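OBG-type G domain-containing protein (Pyrococcus horikoshii, PDB 2E87) is of unknown cellular function but binds GDP and is probably a GTP-binding protein of the Obg type, related to the nucleolar GTPase NOG1. Local coordinates at residues N3-V11 / K63-L74; P75-V86 / V156-L165. All coordinates share one frame; numbering follows the deposited sequence.

Contact 1 of 2, residues N3-V11 / K63-L74; sequences NPFERMPTV and KVLERTPGLSTL. With SO4 (sulfate ion), chain B.
Pro69 lies over one face of the Phe5 ring, and this proline-aromatic pair leads a contact in which no hydrogen bond joins the two segments. Pro69 CG stands 4.0 Å from the centroid of the Phe5 ring and 21° off its normal, a CH-pi approach displaced toward the rim. The edge of the ring receives Thr68 CG2 and Leu71 CD2, the latter 4.0 Å from Phe5 CZ. Leu74 divides its methyls: CD1 comes obliquely to Phe5, whereas CD2 rests 3.8 Å from Pro4 CB. With CG anti to its carbonyl carbon (chi1 -61°), Phe5 directs its ring in among these residues, while an Asx turn, Phe5 N to Asn3 OD1 at 3.1 Å, steadies the backbone.

Met8, present as selenomethionine, passes its CG 3.5 Å from Thr68 OG1. That hydroxyl donates to Val64 O, four residues back, at 2.6 Å, and meets Met8 by packing alone. Arg7, bent at chi2 and chi3, lays one guanidinium face on Arg67 CG, 3.7 Å from Arg7 NH2, and Pro9 CD packs on Arg67 CB at 3.8 Å.

Within the NOG1 N-terminal helical domain, the contact packs the loop before helix 14-30 on the turn linking helices 38-67 and 76-86. Val11, on Val64, also touches Leu147 of helix 144-156; Val64 touches Ile98 of helix 88-117, and Phe5 reaches Val82 of helix 76-86.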
# COMPACT_ATOMS: atom_id res chain seq x y z
N ASN A 3 4.51 2.46 6.43
CA ASN A 3 3.25 1.87 5.95
C ASN A 3 2.21 2.99 6.03
O ASN A 3 1.88 3.47 7.11
CB ASN A 3 2.85 0.69 6.84
CG ASN A 3 1.73 -0.14 6.24
OD1 ASN A 3 0.63 0.34 6.03
ND2 ASN A 3 2.02 -1.41 5.95
N PRO A 4 1.66 3.41 4.88
CA PRO A 4 0.66 4.47 4.74
C PRO A 4 -0.59 4.32 5.60
O PRO A 4 -1.27 5.31 5.88
CB PRO A 4 0.30 4.44 3.26
CG PRO A 4 1.38 3.66 2.61
CD PRO A 4 1.75 2.63 3.64
N PHE A 5 -0.89 3.09 6.00
CA PHE A 5 -2.09 2.85 6.78
C PHE A 5 -1.85 2.70 8.28
O PHE A 5 -2.80 2.55 9.05
CB PHE A 5 -2.82 1.60 6.23
CG PHE A 5 -3.26 1.75 4.80
CD1 PHE A 5 -2.38 1.51 3.75
CD2 PHE A 5 -4.54 2.19 4.49
CE1 PHE A 5 -2.75 1.73 2.44
CE2 PHE A 5 -4.93 2.41 3.17
CZ PHE A 5 -4.03 2.18 2.15
N GLU A 6 -0.60 2.77 8.71
CA GLU A 6 -0.30 2.61 10.13
C GLU A 6 -1.19 3.49 10.99
O GLU A 6 -1.48 3.17 12.13
CB GLU A 6 1.17 2.92 10.41
CG GLU A 6 1.50 4.39 10.48
CD GLU A 6 1.92 4.81 11.88
OE1 GLU A 6 2.92 4.25 12.39
OE2 GLU A 6 1.25 5.69 12.47
N ARG A 7 -1.64 4.60 10.42
CA ARG A 7 -2.50 5.55 11.12
C ARG A 7 -3.99 5.18 11.06
O ARG A 7 -4.80 5.74 11.79
CB ARG A 7 -2.33 6.96 10.53
CG ARG A 7 -1.11 7.73 11.03
CD ARG A 7 -1.54 8.86 11.97
NE ARG A 7 -2.41 9.83 11.30
CZ ARG A 7 -3.17 10.72 11.93
NH1 ARG A 7 -3.19 10.76 13.26
NH2 ARG A 7 -3.92 11.56 11.23
N MSE A 8 -4.35 4.25 10.17
CA MSE A 8 -5.75 3.86 10.05
C MSE A 8 -6.20 3.20 11.37
O MSE A 8 -5.69 2.17 11.78
CB MSE A 8 -5.96 2.91 8.86
CG MSE A 8 -7.41 2.49 8.65
SE MSE A 8 -7.69 1.28 7.14
CE MSE A 8 -6.08 0.25 7.29
N PRO A 9 -7.18 3.82 12.03
CA PRO A 9 -7.74 3.36 13.29
C PRO A 9 -8.60 2.11 13.20
O PRO A 9 -9.09 1.74 12.13
CB PRO A 9 -8.55 4.56 13.74
CG PRO A 9 -9.14 5.02 12.43
CD PRO A 9 -7.97 4.92 11.46
N THR A 10 -8.77 1.45 14.33
CA THR A 10 -9.61 0.28 14.37
C THR A 10 -11.03 0.83 14.20
O THR A 10 -11.41 1.81 14.83
CB THR A 10 -9.45 -0.44 15.71
OG1 THR A 10 -8.16 -1.07 15.75
CG2 THR A 10 -10.53 -1.49 15.90
N VAL A 11 -11.79 0.21 13.31
CA VAL A 11 -13.16 0.63 13.03
C VAL A 11 -14.13 -0.09 13.97
O VAL A 11 -14.13 -1.31 14.03
CB VAL A 11 -13.56 0.29 11.59
CG1 VAL A 11 -15.00 0.60 11.37
CG2 VAL A 11 -12.71 1.07 10.61
N LYS A 63 -13.43 9.98 11.90
CA LYS A 63 -12.03 9.71 12.23
C LYS A 63 -11.46 8.69 11.25
O LYS A 63 -10.28 8.73 10.93
CB LYS A 63 -11.92 9.17 13.66
CG LYS A 63 -10.57 8.52 13.98
CD LYS A 63 -10.50 7.88 15.38
CE LYS A 63 -10.26 8.91 16.49
NZ LYS A 63 -10.02 8.27 17.84
N VAL A 64 -12.31 7.77 10.80
CA VAL A 64 -11.90 6.73 9.84
C VAL A 64 -11.57 7.35 8.47
O VAL A 64 -10.58 6.99 7.83
CB VAL A 64 -13.02 5.69 9.62
CG1 VAL A 64 -12.55 4.64 8.66
CG2 VAL A 64 -13.42 5.06 10.95
N LEU A 65 -12.43 8.26 8.03
CA LEU A 65 -12.24 8.92 6.75
C LEU A 65 -11.03 9.85 6.76
O LEU A 65 -10.34 9.99 5.75
CB LEU A 65 -13.47 9.75 6.38
CG LEU A 65 -14.83 9.08 6.29
CD1 LEU A 65 -15.89 10.13 5.96
CD2 LEU A 65 -14.80 7.99 5.22
N GLU A 66 -10.76 10.47 7.91
CA GLU A 66 -9.64 11.41 8.00
C GLU A 66 -8.27 10.76 8.14
O GLU A 66 -7.31 11.20 7.51
CB GLU A 66 -9.86 12.40 9.15
CG GLU A 66 -11.17 13.20 9.03
CD GLU A 66 -11.43 14.15 10.20
OE1 GLU A 66 -10.99 13.86 11.33
OE2 GLU A 66 -12.11 15.18 9.98
N ARG A 67 -8.18 9.71 8.94
CA ARG A 67 -6.90 9.06 9.17
C ARG A 67 -6.48 7.98 8.18
O ARG A 67 -5.40 7.42 8.28
CB ARG A 67 -6.85 8.48 10.58
CG ARG A 67 -7.04 9.53 11.67
CD ARG A 67 -6.79 8.90 13.02
NE ARG A 67 -7.10 9.79 14.12
CZ ARG A 67 -7.15 9.39 15.39
NH1 ARG A 67 -6.92 8.12 15.68
NH2 ARG A 67 -7.44 10.25 16.35
N THR A 68 -7.35 7.68 7.22
CA THR A 68 -7.01 6.67 6.23
C THR A 68 -6.64 7.46 4.99
O THR A 68 -7.39 8.30 4.54
CB THR A 68 -8.20 5.74 5.92
OG1 THR A 68 -8.78 5.28 7.14
CG2 THR A 68 -7.75 4.55 5.09
N PRO A 69 -5.46 7.19 4.42
CA PRO A 69 -5.06 7.93 3.23
C PRO A 69 -5.98 7.65 2.04
O PRO A 69 -6.45 6.53 1.85
CB PRO A 69 -3.65 7.43 2.98
CG PRO A 69 -3.79 5.97 3.34
CD PRO A 69 -4.54 6.07 4.67
N GLY A 70 -6.26 8.69 1.25
CA GLY A 70 -7.07 8.47 0.06
C GLY A 70 -6.18 7.66 -0.87
O GLY A 70 -5.01 7.97 -1.04
N LEU A 71 -6.72 6.60 -1.46
CA LEU A 71 -5.91 5.77 -2.34
C LEU A 71 -5.25 6.56 -3.48
O LEU A 71 -4.12 6.27 -3.86
CB LEU A 71 -6.76 4.63 -2.91
CG LEU A 71 -7.50 3.71 -1.91
CD1 LEU A 71 -8.09 2.53 -2.68
CD2 LEU A 71 -6.56 3.19 -0.83
N SER A 72 -5.94 7.57 -4.01
CA SER A 72 -5.40 8.37 -5.10
C SER A 72 -4.15 9.17 -4.70
O SER A 72 -3.40 9.60 -5.55
CB SER A 72 -6.46 9.34 -5.62
OG SER A 72 -6.75 10.33 -4.65
N THR A 73 -3.95 9.35 -3.40
CA THR A 73 -2.78 10.07 -2.88
C THR A 73 -1.57 9.15 -2.70
O THR A 73 -0.48 9.60 -2.35
CB THR A 73 -3.08 10.72 -1.51
OG1 THR A 73 -3.10 9.70 -0.49
CG2 THR A 73 -4.42 11.45 -1.53
N LEU A 74 -1.76 7.86 -2.94
CA LEU A 74 -0.67 6.91 -2.77
C LEU A 74 0.16 6.71 -4.02
O LEU A 74 -0.31 6.93 -5.13
CB LEU A 74 -1.22 5.55 -2.33
CG LEU A 74 -1.91 5.52 -0.96
CD1 LEU A 74 -2.27 4.11 -0.57
CD2 LEU A 74 -0.98 6.12 0.07
S SO4 B . -9.21 8.87 -2.76
O1 SO4 B . -8.10 9.78 -2.25
O2 SO4 B . -9.41 7.63 -1.87
O3 SO4 B . -10.48 9.73 -2.71
O4 SO4 B . -8.83 8.37 -4.14

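Contact 2 of 2, residues P75-V86 / V156-L165; sequences PKFYQELVDVLV and VLKDLPVVDL. With SO4 (sulfate ion), chain D; SO4 (sulfate ion), chain C.
Tyr78 OH donates a 2.7 Å hydrogen bond to Pro161 O, the one polar link across an interface otherwise made of hydrocarbon. The hydroxyl lies in the carbonyl plane (C=O...donor angle 158°), and that oxygen is at the ring edge, in its plane. Placing CG anti to the carbonyl carbon (chi1 -83°) carries the phenol away from the helix to this oxygen, past Leu160 CB, which is 4.0 Å from Tyr78 CE1. A phenylalanine here would probably leave the carbonyl of buried Pro161 without its mate and the loop less firmly fixed against the helix.

The dense part of the contact packs helix 76-86 on the loop leading from helix 144-156 to strand 169-173. Leu160 CD2 touches both Leu81 CB, at 3.9 Å, and Leu85 CD1, at 3.7 Å, and the Phe77 ring is met obliquely by atoms of Pro161, Val163 and Leu165, its CD2 being 3.8 Å from Leu165 CD2.

The ends are more open to solvent: Pro75 is exposed, and Val156 and Leu165 are partly exposed. Lys158, on the solvent side, takes no part in the packing: its NZ binds two oxygens of a sulfate probably left from crystallisation, and pairs with Glu155.

Burial of aliphatic and aromatic surface therefore supplies most of the cohesion, while the tyrosine bond is the directional element that ties the helix to a defined point of the loop.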
# COMPACT_ATOMS: atom_id res chain seq x y z
N PRO A 75 1.42 6.33 -3.85
CA PRO A 75 2.24 6.10 -5.04
C PRO A 75 1.58 4.93 -5.80
O PRO A 75 0.98 4.05 -5.17
CB PRO A 75 3.59 5.71 -4.45
CG PRO A 75 3.64 6.53 -3.19
CD PRO A 75 2.25 6.36 -2.63
N LYS A 76 1.66 4.93 -7.13
CA LYS A 76 1.06 3.89 -7.96
C LYS A 76 1.35 2.48 -7.50
O LYS A 76 0.49 1.61 -7.58
CB LYS A 76 1.49 4.04 -9.41
CG LYS A 76 0.91 5.26 -10.09
CD LYS A 76 1.15 5.25 -11.60
CE LYS A 76 0.51 6.46 -12.28
NZ LYS A 76 0.52 6.34 -13.77
N PHE A 77 2.57 2.25 -7.02
CA PHE A 77 2.97 0.94 -6.55
C PHE A 77 2.06 0.47 -5.41
O PHE A 77 1.59 -0.67 -5.43
CB PHE A 77 4.44 0.97 -6.09
CG PHE A 77 4.89 -0.28 -5.39
CD1 PHE A 77 5.06 -1.47 -6.10
CD2 PHE A 77 5.13 -0.26 -4.02
CE1 PHE A 77 5.47 -2.63 -5.45
CE2 PHE A 77 5.54 -1.42 -3.35
CZ PHE A 77 5.71 -2.61 -4.08
N TYR A 78 1.81 1.34 -4.43
CA TYR A 78 0.94 0.97 -3.32
C TYR A 78 -0.52 0.88 -3.77
O TYR A 78 -1.29 0.06 -3.27
CB TYR A 78 1.08 1.96 -2.16
CG TYR A 78 2.25 1.67 -1.25
CD1 TYR A 78 2.59 0.36 -0.93
CD2 TYR A 78 3.00 2.69 -0.68
CE1 TYR A 78 3.63 0.06 -0.09
CE2 TYR A 78 4.07 2.40 0.18
CZ TYR A 78 4.37 1.08 0.47
OH TYR A 78 5.40 0.75 1.32
N GLN A 79 -0.91 1.71 -4.73
CA GLN A 79 -2.28 1.64 -5.22
C GLN A 79 -2.48 0.25 -5.81
O GLN A 79 -3.50 -0.40 -5.62
CB GLN A 79 -2.52 2.69 -6.29
CG GLN A 79 -2.77 4.07 -5.72
CD GLN A 79 -2.94 5.12 -6.80
OE1 GLN A 79 -3.63 4.90 -7.80
NE2 GLN A 79 -2.31 6.26 -6.59
N GLU A 80 -1.45 -0.23 -6.49
CA GLU A 80 -1.54 -1.55 -7.10
C GLU A 80 -1.58 -2.66 -6.03
O GLU A 80 -2.43 -3.54 -6.08
CB GLU A 80 -0.35 -1.72 -8.05
CG GLU A 80 -0.62 -2.61 -9.22
CD GLU A 80 -1.86 -2.22 -9.99
OE1 GLU A 80 -2.09 -1.02 -10.22
OE2 GLU A 80 -2.60 -3.13 -10.38
N LEU A 81 -0.70 -2.61 -5.05
CA LEU A 81 -0.73 -3.66 -4.05
C LEU A 81 -1.94 -3.56 -3.13
O LEU A 81 -2.43 -4.58 -2.65
CB LEU A 81 0.57 -3.69 -3.25
CG LEU A 81 1.81 -4.07 -4.05
CD1 LEU A 81 2.94 -4.27 -3.10
CD2 LEU A 81 1.58 -5.34 -4.82
N VAL A 82 -2.43 -2.36 -2.87
CA VAL A 82 -3.63 -2.19 -2.05
C VAL A 82 -4.78 -2.92 -2.75
O VAL A 82 -5.57 -3.64 -2.12
CB VAL A 82 -4.02 -0.69 -1.89
CG1 VAL A 82 -5.49 -0.56 -1.46
CG2 VAL A 82 -3.11 -0.02 -0.86
N ASP A 83 -4.87 -2.73 -4.06
CA ASP A 83 -5.89 -3.35 -4.86
C ASP A 83 -5.73 -4.86 -4.77
O ASP A 83 -6.70 -5.59 -4.62
CB ASP A 83 -5.76 -2.88 -6.31
CG ASP A 83 -6.90 -3.37 -7.20
OD1 ASP A 83 -6.74 -3.32 -8.43
OD2 ASP A 83 -7.96 -3.78 -6.69
N VAL A 84 -4.49 -5.34 -4.83
CA VAL A 84 -4.25 -6.77 -4.76
C VAL A 84 -4.67 -7.37 -3.43
O VAL A 84 -5.24 -8.44 -3.38
CB VAL A 84 -2.75 -7.11 -4.98
CG1 VAL A 84 -2.41 -8.47 -4.38
CG2 VAL A 84 -2.45 -7.13 -6.45
N LEU A 85 -4.39 -6.66 -2.35
CA LEU A 85 -4.70 -7.17 -1.02
C LEU A 85 -6.14 -7.06 -0.51
O LEU A 85 -6.62 -7.94 0.20
CB LEU A 85 -3.78 -6.50 0.01
CG LEU A 85 -2.28 -6.76 -0.10
CD1 LEU A 85 -1.53 -5.99 0.98
CD2 LEU A 85 -2.03 -8.24 0.03
N VAL A 86 -6.85 -5.99 -0.87
CA VAL A 86 -8.20 -5.81 -0.33
C VAL A 86 -9.23 -5.37 -1.35
O VAL A 86 -10.40 -5.19 -1.00
CB VAL A 86 -8.17 -4.79 0.82
CG1 VAL A 86 -7.09 -5.18 1.82
CG2 VAL A 86 -7.87 -3.38 0.29
N VAL A 156 -4.96 -6.61 7.11
CA VAL A 156 -4.26 -7.15 5.94
C VAL A 156 -3.26 -6.16 5.36
O VAL A 156 -2.19 -6.56 4.89
CB VAL A 156 -5.24 -7.53 4.80
CG1 VAL A 156 -4.47 -7.81 3.52
CG2 VAL A 156 -6.05 -8.77 5.17
N LEU A 157 -3.61 -4.88 5.38
CA LEU A 157 -2.75 -3.86 4.80
C LEU A 157 -1.44 -3.64 5.54
O LEU A 157 -0.53 -3.00 5.01
CB LEU A 157 -3.52 -2.55 4.66
CG LEU A 157 -4.60 -2.59 3.58
CD1 LEU A 157 -5.37 -1.29 3.61
CD2 LEU A 157 -3.97 -2.83 2.22
N LYS A 158 -1.34 -4.20 6.74
CA LYS A 158 -0.13 -4.08 7.53
C LYS A 158 1.00 -4.82 6.82
O LYS A 158 2.18 -4.54 7.06
CB LYS A 158 -0.34 -4.68 8.93
CG LYS A 158 -1.29 -3.88 9.80
CD LYS A 158 -1.37 -4.47 11.19
CE LYS A 158 -2.11 -3.54 12.13
NZ LYS A 158 -2.32 -4.14 13.47
N ASP A 159 0.66 -5.76 5.94
CA ASP A 159 1.66 -6.52 5.21
C ASP A 159 2.14 -5.86 3.92
O ASP A 159 2.72 -6.53 3.07
CB ASP A 159 1.15 -7.92 4.86
CG ASP A 159 0.78 -8.73 6.08
OD1 ASP A 159 1.56 -8.71 7.07
OD2 ASP A 159 -0.28 -9.39 6.05
N LEU A 160 1.89 -4.57 3.75
CA LEU A 160 2.37 -3.94 2.53
C LEU A 160 3.88 -3.95 2.57
O LEU A 160 4.49 -3.79 3.61
CB LEU A 160 1.89 -2.49 2.43
CG LEU A 160 0.45 -2.30 1.95
CD1 LEU A 160 0.09 -0.82 2.05
CD2 LEU A 160 0.31 -2.81 0.52
N PRO A 161 4.52 -4.15 1.41
CA PRO A 161 5.98 -4.17 1.35
C PRO A 161 6.54 -2.86 1.90
O PRO A 161 6.18 -1.79 1.40
CB PRO A 161 6.26 -4.28 -0.14
CG PRO A 161 5.03 -4.87 -0.70
CD PRO A 161 3.93 -4.23 0.07
N VAL A 162 7.39 -2.93 2.91
CA VAL A 162 8.02 -1.74 3.49
C VAL A 162 9.28 -1.40 2.66
O VAL A 162 10.35 -1.96 2.89
CB VAL A 162 8.44 -1.98 4.96
CG1 VAL A 162 9.38 -0.87 5.45
CG2 VAL A 162 7.21 -2.06 5.85
N VAL A 163 9.14 -0.50 1.69
CA VAL A 163 10.27 -0.11 0.83
C VAL A 163 10.24 1.37 0.49
O VAL A 163 9.21 2.04 0.62
CB VAL A 163 10.27 -0.91 -0.49
CG1 VAL A 163 10.59 -2.34 -0.21
CG2 VAL A 163 8.94 -0.80 -1.16
N ASP A 164 11.38 1.89 0.05
CA ASP A 164 11.50 3.29 -0.30
C ASP A 164 10.86 3.52 -1.65
O ASP A 164 11.22 2.85 -2.63
CB ASP A 164 12.97 3.73 -0.34
CG ASP A 164 13.13 5.24 -0.30
OD1 ASP A 164 12.57 5.92 -1.18
OD2 ASP A 164 13.82 5.75 0.62
N LEU A 165 9.94 4.47 -1.72
CA LEU A 165 9.27 4.73 -2.97
C LEU A 165 9.72 5.97 -3.74
O LEU A 165 9.16 6.27 -4.79
CB LEU A 165 7.77 4.78 -2.74
CG LEU A 165 7.22 3.51 -2.12
CD1 LEU A 165 5.72 3.58 -2.13
CD2 LEU A 165 7.68 2.29 -2.89
S SO4 D . 4.21 7.47 -8.34
O1 SO4 D . 5.47 7.10 -7.53
O2 SO4 D . 3.20 6.34 -8.42
O3 SO4 D . 3.56 8.67 -7.66
O4 SO4 D . 4.59 7.79 -9.79
S SO4 C . -3.72 -3.23 16.33
O1 SO4 C . -2.30 -2.85 15.86
O2 SO4 C . -3.72 -3.75 17.76
O3 SO4 C . -4.53 -1.92 16.30
O4 SO4 C . -4.27 -4.34 15.42

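In the fold
Contacts 1 and 2 follow one another along the chain, with centres about 13 Å apart, and illustrate how successive interfaces share a boundary. Two bridges join them: Gln79 NE2 lies 2.6 Å from Leu74 O, and Asn3 ND2 lies 3.1 Å from Leu157 O, both probable hydrogen bonds. Contact 1 faces the N-terminal helical bundle; contact 2 faces the GTPase domain, where Val163 touches Gln217 of strand 214-220, and Glu80 and Asp83 hydrogen-bond to Gln238 of helix 234-241. Neither contact reaches the GDP site. The loop of contact 2 nevertheless continues into strand 169-173, which precedes the nucleotide-binding P-loop residues Gly179 and Lys180.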